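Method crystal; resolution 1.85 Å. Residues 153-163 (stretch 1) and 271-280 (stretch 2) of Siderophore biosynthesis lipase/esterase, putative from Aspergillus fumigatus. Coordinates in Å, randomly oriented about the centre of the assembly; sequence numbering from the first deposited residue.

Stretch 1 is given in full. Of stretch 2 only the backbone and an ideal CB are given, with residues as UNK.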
# COMPACT_ATOMS: atom_id res chain seq x y z
N GLU A 153 -5.32 2.06 23.24
CA GLU A 153 -4.17 1.78 24.10
C GLU A 153 -3.25 0.78 23.41
O GLU A 153 -3.71 -0.20 22.83
CB GLU A 153 -4.60 1.22 25.47
CG GLU A 153 -4.28 2.14 26.65
CD GLU A 153 -4.31 1.42 27.98
OE1 GLU A 153 -5.33 0.76 28.29
OE2 GLU A 153 -3.30 1.50 28.72
N ARG A 154 -1.95 1.05 23.50
CA ARG A 154 -0.94 0.17 22.92
C ARG A 154 -0.66 -0.94 23.90
O ARG A 154 -0.46 -0.68 25.09
CB ARG A 154 0.34 0.94 22.66
CG ARG A 154 0.13 2.18 21.82
CD ARG A 154 1.41 2.64 21.18
NE ARG A 154 2.42 3.07 22.13
CZ ARG A 154 2.48 4.28 22.69
NH1 ARG A 154 3.46 4.56 23.54
NH2 ARG A 154 1.58 5.23 22.41
N MET A 155 -0.66 -2.17 23.41
CA MET A 155 -0.36 -3.32 24.25
C MET A 155 1.15 -3.45 24.46
O MET A 155 1.93 -3.02 23.61
CB MET A 155 -0.93 -4.61 23.66
CG MET A 155 -0.28 -5.11 22.37
SD MET A 155 -0.82 -6.78 21.99
CE MET A 155 -2.57 -6.51 21.79
N PRO A 156 1.57 -4.05 25.59
CA PRO A 156 3.00 -4.30 25.78
C PRO A 156 3.49 -5.45 24.92
O PRO A 156 2.73 -6.39 24.65
CB PRO A 156 3.11 -4.65 27.28
CG PRO A 156 1.78 -4.30 27.88
CD PRO A 156 0.80 -4.49 26.77
N LEU A 157 4.74 -5.37 24.48
CA LEU A 157 5.36 -6.38 23.62
C LEU A 157 6.20 -7.33 24.46
O LEU A 157 6.81 -6.93 25.45
CB LEU A 157 6.24 -5.70 22.57
CG LEU A 157 5.61 -4.56 21.76
CD1 LEU A 157 6.66 -3.90 20.89
CD2 LEU A 157 4.45 -5.06 20.91
N ASP A 158 6.23 -8.60 24.04
CA ASP A 158 7.12 -9.60 24.65
C ASP A 158 8.54 -9.51 24.10
O ASP A 158 9.47 -10.07 24.68
CB ASP A 158 6.57 -11.01 24.43
CG ASP A 158 5.21 -11.21 25.08
OD1 ASP A 158 5.15 -11.35 26.31
OD2 ASP A 158 4.20 -11.21 24.34
N GLY A 159 8.71 -8.81 22.98
CA GLY A 159 10.02 -8.57 22.39
C GLY A 159 10.00 -7.44 21.38
O GLY A 159 8.94 -7.06 20.88
N ALA A 160 11.18 -6.90 21.09
CA ALA A 160 11.34 -5.85 20.09
C ALA A 160 12.69 -5.97 19.39
O ALA A 160 13.72 -6.09 20.04
CB ALA A 160 11.19 -4.48 20.73
N ILE A 161 12.66 -5.96 18.05
CA ILE A 161 13.87 -6.06 17.24
C ILE A 161 13.93 -4.85 16.29
O ILE A 161 12.91 -4.46 15.73
CB ILE A 161 13.92 -7.37 16.42
CG1 ILE A 161 13.82 -8.60 17.35
CG2 ILE A 161 15.21 -7.46 15.61
CD1 ILE A 161 13.49 -9.89 16.64
N MET A 162 15.12 -4.27 16.14
CA MET A 162 15.36 -3.20 15.17
C MET A 162 16.53 -3.60 14.27
O MET A 162 17.66 -3.73 14.74
CB MET A 162 15.66 -1.88 15.88
CG MET A 162 14.57 -1.42 16.83
SD MET A 162 14.63 0.34 17.21
CE MET A 162 16.08 0.44 18.26
N GLN A 163 16.24 -3.80 12.99
CA GLN A 163 17.24 -4.23 12.01
C GLN A 163 17.68 -3.03 11.17
O GLN A 163 16.85 -2.41 10.50
CB GLN A 163 16.67 -5.33 11.12
CG GLN A 163 17.67 -5.98 10.18
CD GLN A 163 17.83 -5.26 8.85
OE1 GLN A 163 16.86 -4.81 8.25
NE2 GLN A 163 19.07 -5.14 8.39
N UNK A 271 7.62 3.74 29.98
CA UNK A 271 6.28 3.53 29.40
C UNK A 271 5.71 2.13 29.66
O UNK A 271 4.49 1.94 29.62
CB UNK A 271 6.33 3.77 27.89
N UNK A 272 6.58 1.15 29.91
CA UNK A 272 6.16 -0.20 30.29
C UNK A 272 5.54 -1.03 29.17
O UNK A 272 4.68 -1.87 29.43
CB UNK A 272 5.15 -0.10 31.44
N UNK A 273 5.99 -0.80 27.93
CA UNK A 273 5.46 -1.51 26.76
C UNK A 273 6.44 -2.53 26.17
O UNK A 273 6.21 -3.05 25.07
CB UNK A 273 5.08 -0.50 25.68
N UNK A 274 7.52 -2.84 26.90
CA UNK A 274 8.43 -3.93 26.53
C UNK A 274 8.72 -4.80 27.74
O UNK A 274 9.62 -4.49 28.53
CB UNK A 274 9.73 -3.38 25.95
N UNK A 275 7.95 -5.88 27.90
CA UNK A 275 8.23 -6.90 28.91
C UNK A 275 9.11 -8.00 28.30
O UNK A 275 8.71 -9.17 28.17
CB UNK A 275 6.93 -7.49 29.46
N UNK A 276 10.32 -7.61 27.93
CA UNK A 276 11.26 -8.46 27.23
C UNK A 276 12.50 -7.68 26.83
O UNK A 276 12.80 -6.64 27.44
CB UNK A 276 10.60 -9.08 26.00
N UNK A 277 13.20 -8.15 25.81
CA UNK A 277 14.48 -7.57 25.40
C UNK A 277 14.38 -6.76 24.11
O UNK A 277 13.56 -7.06 23.24
CB UNK A 277 15.52 -8.68 25.22
N UNK A 278 15.21 -5.72 24.01
CA UNK A 278 15.39 -4.97 22.76
C UNK A 278 16.68 -5.43 22.09
O UNK A 278 17.77 -5.21 22.62
CB UNK A 278 15.42 -3.46 23.02
N UNK A 279 16.55 -6.08 20.92
CA UNK A 279 17.72 -6.48 20.13
C UNK A 279 17.88 -5.58 18.91
O UNK A 279 16.98 -5.48 18.08
CB UNK A 279 17.60 -7.94 19.69
N UNK A 280 19.04 -4.92 18.81
CA UNK A 280 19.40 -4.12 17.65
C UNK A 280 20.41 -4.90 16.80
O UNK A 280 21.43 -5.37 17.32
CB UNK A 280 19.97 -2.77 18.08

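The two backbones run alongside each other in two short ladders, a single bridge at Leu157 and a parallel pairing from Ala160 to Met162, with the register shifting by one between them.

Position 271 points its CA-to-CB bond toward stretch 1, but the ideal CB is still 5.3 Å from Arg154 NH1, so little is demanded and many polar or apolar residues would suit. It is Gln271, whose side chain stays 5.2 Å or more from stretch 1.

Position 272 has phi 72° and psi 31°, and its ideal CB meets nothing of stretch 1. Positive phi by itself favours glycine. Gly272 is found, leaving the helical conformation.

At 273 the ideal CB lies 4.3 Å from Pro156 CA, and a side chain continuing from it can run alongside the backbone of 154-156, with its end close to the Arg154 side chain. A branched or long apolar residue fits: leucine, isoleucine or methionine. Leu273 is deposited, m,t; its CD2 comes 3.3 Å from Arg154 O and its CD1 3.4 Å from Arg154 NH1. The backbone also takes part: Leu157 N donates to Leu273 O at 2.8 Å, nearly straight.

Position 274 points away, yet the CB is only 4.6 Å from Leu157 O, and a side chain that bends back could reach the Gly159-Ala160 backbone, where no large side chain intervenes. Leucine or methionine would serve. Leu274 bends so: CD1 lies 3.8 Å from Gly159 C and 4.0 Å from Ala160 CB.

Position 275 points sideways, and stretch 1 offers the carboxylate of Asp158 and the carbonyl of Pro156. A long basic residue is the natural reading, arginine or lysine. Arg275 donates from NE to Asp158 OD1 at 3.2 Å, a salt bridge at the edge of the guanidinium, while Pro156 O lies over one face. Its backbone N also donates to Leu157 O at 2.9 Å.

Position 276 is the strictest. Its ideal CB would sit 2.0 Å from Asp158 O, a clash, so glycine alone suits. Gly276 instead brings its CA to 3.5 Å from Asp158 O, a CA-H...O contact.

Position 277 points away into space free of stretch 1, so polar or charged residues would do. Lys277 works through its backbone: Lys277 O accepts from Ala160 N at 3.2 Å, and a water bridges Lys277 N and Asp158 O, 2.9 Å to each.

Position 278 shares a sheet face with Ala160 and Met162. The small alanine leaves room for an aliphatic residue. Leu278 places CD1 4.0 Å from Ala160 CB and 4.1 Å from Met162 CG.

Position 279 turns to the other face, with Ile161, where apolar residues suit. Met279 brings CE to 4.3 Å from Ile161 CG1; its N donates to Ala160 O at 3.0 Å and its O accepts from Met162 N at 2.9 Å.

Position 280 returns to Met162's face and favours a beta-branched or other aliphatic residue. Val280 packs CG2 3.8 Å from Met162 CE.

Stretch 2 271-280: QGLLRGKLMV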
# COMPACT_ATOMS: atom_id res chain seq x y z
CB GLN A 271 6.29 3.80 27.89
CG GLN A 271 6.73 5.21 27.48
CD GLN A 271 5.85 6.33 28.01
OE1 GLN A 271 4.69 6.11 28.38
NE2 GLN A 271 6.38 7.54 28.03
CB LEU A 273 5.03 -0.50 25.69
CG LEU A 273 3.89 0.45 26.08
CD1 LEU A 273 3.70 1.50 25.01
CD2 LEU A 273 2.59 -0.31 26.31
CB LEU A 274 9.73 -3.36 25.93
CG LEU A 274 10.81 -4.36 25.49
CD1 LEU A 274 10.27 -5.41 24.53
CD2 LEU A 274 11.98 -3.62 24.85
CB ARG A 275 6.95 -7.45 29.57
CG ARG A 275 5.87 -7.99 28.64
CD ARG A 275 4.99 -9.00 29.37
NE ARG A 275 3.87 -9.46 28.55
CZ ARG A 275 2.72 -8.82 28.37
NH1 ARG A 275 2.48 -7.64 28.95
NH2 ARG A 275 1.78 -9.36 27.59
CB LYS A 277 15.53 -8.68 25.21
CG LYS A 277 15.62 -9.69 26.36
CD LYS A 277 16.22 -9.09 27.62
CE LYS A 277 17.72 -9.30 27.68
NZ LYS A 277 18.38 -8.32 28.58
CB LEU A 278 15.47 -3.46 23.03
CG LEU A 278 15.79 -2.56 21.82
CD1 LEU A 278 14.71 -2.65 20.75
CD2 LEU A 278 15.97 -1.12 22.27
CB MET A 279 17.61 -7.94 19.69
CG MET A 279 18.90 -8.46 19.06
SD MET A 279 18.95 -10.25 18.84
CE MET A 279 17.71 -10.45 17.57
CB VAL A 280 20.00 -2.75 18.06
CG1 VAL A 280 20.42 -1.94 16.85
CG2 VAL A 280 18.98 -1.97 18.89
O HOH W 1 12.27 -10.60 24.58
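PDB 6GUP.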